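Local atomic coordinates of luciferase-like monooxygenase (Streptomyces bottropensis, PDB entry 7BIP), a protein that probably acts as a monooxygenase in the biosynthesis of rishirilide, an aromatic type II polyketide, inserting oxygen into its substrate. Residues 58-69 and 91-102. Numbering follows the deposited sequence.
Sequences VTFLAAAAARTR and KLAMLDNISQGR. With EDO (1,2-ethanediol), chain F.
In the TIM-barrel fold of the luciferase-like monooxygenases, helices 57-67 and 85-98 are consecutive outer helices, joined through strand 72-78, and pack side by side; segments 58-67 and 91-98 run nearly parallel, 10° apart. L95 is the knob in a hole formed by V58, L61, A62 and A65. A chi1 of 173°, which turns CG of L95 away from its backbone N, carries both methyls into the hole: L95 CD1 lies 3.6 Å from A62 CA and L95 CD2 4.0 Å from L61 CB. One turn earlier, V58 CG2 meets L92 CD2 at 3.5 Å, the two side chains crossing at about a right angle, and the aliphatic part of K91 lies against V58 before its NZ pairs with D56. Small residues bring the helix ends close, A65 CB lying 3.8 Å from S99 CB. Beyond the Schellman turn at Q100, R102 comes back across to the end of helix 57-67. R102 NH2 donates to A65 O and R102 NH1, almost straight (2.9 Å, 178°), to T68 OG1, both acceptors in the guanidinium plane. R102 NH1 has a second acceptor in V71 O, and R102 NE donates to S99 O. R69 O lies over one face of the R102 guanidinium, toward its rim. The T68 hydroxyl in turn donates from OG1 to A64 O at 2.8 Å.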
loop_
_atom_site.group_PDB
_atom_site.type_symbol
_atom_site.label_atom_id
_atom_site.label_comp_id
_atom_site.label_asym_id
_atom_site.label_seq_id
_atom_site.Cartn_x
_atom_site.Cartn_y
_atom_site.Cartn_z
ATOM N N VAL A 58 -4.541 -1.314 -2.684
ATOM C CA VAL A 58 -3.424 -0.477 -3.115
ATOM C C VAL A 58 -2.092 -1.173 -2.846
ATOM O O VAL A 58 -1.145 -1.033 -3.625
ATOM C CB VAL A 58 -3.502 0.900 -2.427
ATOM C CG1 VAL A 58 -2.205 1.701 -2.620
ATOM C CG2 VAL A 58 -4.695 1.662 -2.955
ATOM N N THR A 59 -1.988 -1.922 -1.731
ATOM C CA THR A 59 -0.726 -2.587 -1.403
ATOM C C THR A 59 -0.383 -3.646 -2.443
ATOM O O THR A 59 0.761 -3.717 -2.915
ATOM C CB THR A 59 -0.799 -3.217 -0.003
ATOM O OG1 THR A 59 -0.982 -2.182 0.973
ATOM C CG2 THR A 59 0.491 -3.978 0.334
ATOM N N PHE A 60 -1.375 -4.447 -2.851
ATOM C CA PHE A 60 -1.123 -5.397 -3.929
ATOM C C PHE A 60 -0.842 -4.682 -5.247
ATOM O O PHE A 60 0.073 -5.061 -5.993
ATOM C CB PHE A 60 -2.301 -6.354 -4.111
ATOM C CG PHE A 60 -2.141 -7.230 -5.316
ATOM C CD1 PHE A 60 -1.311 -8.338 -5.254
ATOM C CD2 PHE A 60 -2.754 -6.913 -6.521
ATOM C CE1 PHE A 60 -1.106 -9.149 -6.367
ATOM C CE2 PHE A 60 -2.563 -7.720 -7.648
ATOM C CZ PHE A 60 -1.735 -8.843 -7.564
ATOM N N LEU A 61 -1.656 -3.680 -5.586
ATOM C CA LEU A 61 -1.502 -3.056 -6.899
ATOM C C LEU A 61 -0.178 -2.295 -7.032
ATOM O O LEU A 61 0.332 -2.154 -8.143
ATOM C CB LEU A 61 -2.688 -2.137 -7.189
ATOM C CG LEU A 61 -4.027 -2.861 -7.363
ATOM C CD1 LEU A 61 -5.158 -1.843 -7.375
ATOM C CD2 LEU A 61 -4.041 -3.749 -8.621
ATOM N N ALA A 62 0.403 -1.801 -5.930
ATOM C CA ALA A 62 1.727 -1.185 -6.040
ATOM C C ALA A 62 2.790 -2.223 -6.391
ATOM O O ALA A 62 3.670 -1.966 -7.227
ATOM C CB ALA A 62 2.077 -0.460 -4.740
ATOM N N ALA A 63 2.696 -3.412 -5.791
ATOM C CA ALA A 63 3.585 -4.507 -6.166
ATOM C C ALA A 63 3.354 -4.916 -7.618
ATOM O O ALA A 63 4.308 -5.074 -8.386
ATOM C CB ALA A 63 3.383 -5.693 -5.225
ATOM N N ALA A 64 2.085 -5.093 -8.012
ATOM C CA ALA A 64 1.775 -5.435 -9.403
ATOM C C ALA A 64 2.302 -4.379 -10.370
ATOM O O ALA A 64 2.868 -4.711 -11.419
ATOM C CB ALA A 64 0.261 -5.612 -9.583
ATOM N N ALA A 65 2.118 -3.102 -10.039
ATOM C CA ALA A 65 2.651 -2.033 -10.881
ATOM C C ALA A 65 4.156 -2.173 -11.058
ATOM O O ALA A 65 4.686 -2.034 -12.171
ATOM C CB ALA A 65 2.324 -0.675 -10.261
ATOM N N ALA A 66 4.864 -2.439 -9.959
ATOM C CA ALA A 66 6.313 -2.524 -10.016
ATOM C C ALA A 66 6.789 -3.707 -10.853
ATOM O O ALA A 66 7.900 -3.664 -11.393
ATOM C CB ALA A 66 6.873 -2.600 -8.595
ATOM N N ARG A 67 5.979 -4.768 -10.959
ATOM C CA ARG A 67 6.319 -5.934 -11.772
ATOM C C ARG A 67 5.942 -5.790 -13.247
ATOM O O ARG A 67 6.290 -6.679 -14.040
ATOM C CB ARG A 67 5.630 -7.189 -11.209
ATOM C CG ARG A 67 6.118 -7.637 -9.822
ATOM C CD ARG A 67 7.468 -8.333 -9.912
ATOM N NE ARG A 67 7.841 -8.924 -8.629
ATOM C CZ ARG A 67 7.380 -10.088 -8.179
ATOM N NH1 ARG A 67 6.537 -10.801 -8.919
ATOM N NH2 ARG A 67 7.765 -10.545 -6.988
ATOM N N THR A 68 5.261 -4.710 -13.645
ATOM C CA THR A 68 4.682 -4.609 -14.977
ATOM C C THR A 68 5.048 -3.275 -15.616
ATOM O O THR A 68 5.537 -2.349 -14.960
ATOM C CB THR A 68 3.153 -4.765 -14.929
ATOM O OG1 THR A 68 2.606 -3.799 -14.019
ATOM C CG2 THR A 68 2.750 -6.181 -14.449
ATOM N N ARG A 69 4.806 -3.177 -16.925
ATOM C CA ARG A 69 5.107 -1.949 -17.643
ATOM C C ARG A 69 3.918 -1.318 -18.353
ATOM O O ARG A 69 3.898 -0.093 -18.493
ATOM C CB ARG A 69 6.220 -2.195 -18.674
ATOM C CG ARG A 69 7.569 -2.539 -18.056
ATOM C CD ARG A 69 8.579 -2.967 -19.113
ATOM N NE ARG A 69 9.239 -4.221 -18.761
ATOM C CZ ARG A 69 9.866 -5.008 -19.631
ATOM N NH1 ARG A 69 10.436 -6.134 -19.218
ATOM N NH2 ARG A 69 9.920 -4.672 -20.914
ATOM N N LYS A 91 -2.402 7.647 -0.601
ATOM C CA LYS A 91 -1.826 6.383 -1.073
ATOM C C LYS A 91 -2.127 6.160 -2.545
ATOM O O LYS A 91 -1.282 5.626 -3.275
ATOM C CB LYS A 91 -2.311 5.193 -0.230
ATOM C CG LYS A 91 -3.770 4.792 -0.420
ATOM C CD LYS A 91 -4.090 3.514 0.374
ATOM C CE LYS A 91 -4.055 3.761 1.866
ATOM N NZ LYS A 91 -4.700 2.627 2.600
ATOM N N LEU A 92 -3.292 6.603 -3.017
ATOM C CA LEU A 92 -3.599 6.430 -4.434
ATOM C C LEU A 92 -2.745 7.350 -5.300
ATOM O O LEU A 92 -2.359 6.975 -6.413
ATOM C CB LEU A 92 -5.081 6.684 -4.690
ATOM C CG LEU A 92 -6.033 5.601 -4.167
ATOM C CD1 LEU A 92 -7.444 6.157 -4.189
ATOM C CD2 LEU A 92 -5.925 4.293 -4.978
ATOM N N ALA A 93 -2.435 8.557 -4.809
ATOM C CA ALA A 93 -1.522 9.426 -5.545
ATOM C C ALA A 93 -0.115 8.826 -5.618
ATOM O O ALA A 93 0.544 8.895 -6.668
ATOM C CB ALA A 93 -1.499 10.832 -4.923
ATOM N N MET A 94 0.357 8.203 -4.528
ATOM C CA MET A 94 1.638 7.500 -4.603
ATOM C C MET A 94 1.598 6.411 -5.668
ATOM O O MET A 94 2.522 6.274 -6.480
ATOM C CB MET A 94 1.996 6.891 -3.247
ATOM C CG MET A 94 2.310 7.891 -2.133
ATOM S SD MET A 94 2.656 6.973 -0.607
ATOM C CE MET A 94 4.284 6.284 -0.923
ATOM N N LEU A 95 0.527 5.625 -5.673
ATOM C CA LEU A 95 0.421 4.526 -6.628
ATOM C C LEU A 95 0.358 5.038 -8.064
ATOM O O LEU A 95 0.965 4.441 -8.962
ATOM C CB LEU A 95 -0.813 3.683 -6.294
ATOM C CG LEU A 95 -1.153 2.584 -7.297
ATOM C CD1 LEU A 95 0.056 1.654 -7.474
ATOM C CD2 LEU A 95 -2.367 1.817 -6.777
ATOM N N ASP A 96 -0.376 6.132 -8.303
ATOM C CA ASP A 96 -0.412 6.728 -9.633
ATOM C C ASP A 96 1.002 7.048 -10.115
ATOM O O ASP A 96 1.385 6.709 -11.243
ATOM C CB ASP A 96 -1.281 7.992 -9.612
ATOM C CG ASP A 96 -1.689 8.454 -11.001
ATOM O OD1 ASP A 96 -1.767 7.619 -11.926
ATOM O OD2 ASP A 96 -1.942 9.665 -11.166
ATOM N N ASN A 97 1.808 7.663 -9.248
ATOM C CA ASN A 97 3.173 8.017 -9.633
ATOM C C ASN A 97 4.070 6.791 -9.784
ATOM O O ASN A 97 4.857 6.712 -10.735
ATOM C CB ASN A 97 3.747 9.002 -8.620
ATOM C CG ASN A 97 3.253 10.410 -8.865
ATOM O OD1 ASN A 97 3.647 11.047 -9.833
ATOM N ND2 ASN A 97 2.357 10.887 -8.002
ATOM N N ILE A 98 3.971 5.829 -8.863
ATOM C CA ILE A 98 4.768 4.607 -8.963
ATOM C C ILE A 98 4.478 3.884 -10.272
ATOM O O ILE A 98 5.392 3.382 -10.947
ATOM C CB ILE A 98 4.491 3.713 -7.739
ATOM C CG1 ILE A 98 5.208 4.286 -6.515
ATOM C CG2 ILE A 98 4.935 2.259 -7.990
ATOM C CD1 ILE A 98 4.656 3.745 -5.205
ATOM N N SER A 99 3.204 3.837 -10.662
ATOM C CA SER A 99 2.781 3.149 -11.876
ATOM C C SER A 99 2.936 3.997 -13.134
ATOM O O SER A 99 2.607 3.515 -14.220
ATOM C CB SER A 99 1.314 2.713 -11.733
ATOM O OG SER A 99 0.447 3.834 -11.922
ATOM N N GLN A 100 3.419 5.234 -13.010
ATOM C CA GLN A 100 3.599 6.153 -14.146
ATOM C C GLN A 100 2.293 6.331 -14.932
ATOM O O GLN A 100 2.239 6.240 -16.167
ATOM C CB GLN A 100 4.768 5.701 -15.038
ATOM C CG GLN A 100 6.067 5.560 -14.219
ATOM C CD GLN A 100 7.331 5.794 -15.022
ATOM O OE1 GLN A 100 7.366 5.577 -16.234
ATOM N NE2 GLN A 100 8.382 6.247 -14.342
ATOM N N GLY A 101 1.219 6.606 -14.187
ATOM C CA GLY A 101 -0.035 7.024 -14.785
ATOM C C GLY A 101 -0.955 5.919 -15.253
ATOM O O GLY A 101 -1.814 6.177 -16.104
ATOM N N ARG A 102 -0.828 4.703 -14.709
ATOM C CA ARG A 102 -1.606 3.557 -15.178
ATOM C C ARG A 102 -2.780 3.218 -14.265
ATOM O O ARG A 102 -3.440 2.195 -14.482
ATOM C CB ARG A 102 -0.703 2.325 -15.329
ATOM C CG ARG A 102 0.312 2.422 -16.474
ATOM C CD ARG A 102 1.141 1.146 -16.593
ATOM N NE ARG A 102 2.137 1.014 -15.523
ATOM C CZ ARG A 102 2.480 -0.145 -14.958
ATOM N NH1 ARG A 102 1.890 -1.274 -15.335
ATOM N NH2 ARG A 102 3.410 -0.174 -14.010
HETATM C C1 EDO F . 10.178 -3.214 -14.006
HETATM O O1 EDO F . 10.627 -2.001 -14.620
HETATM C C2 EDO F . 8.911 -3.676 -14.708
HETATM O O2 EDO F . 9.212 -4.837 -15.484
#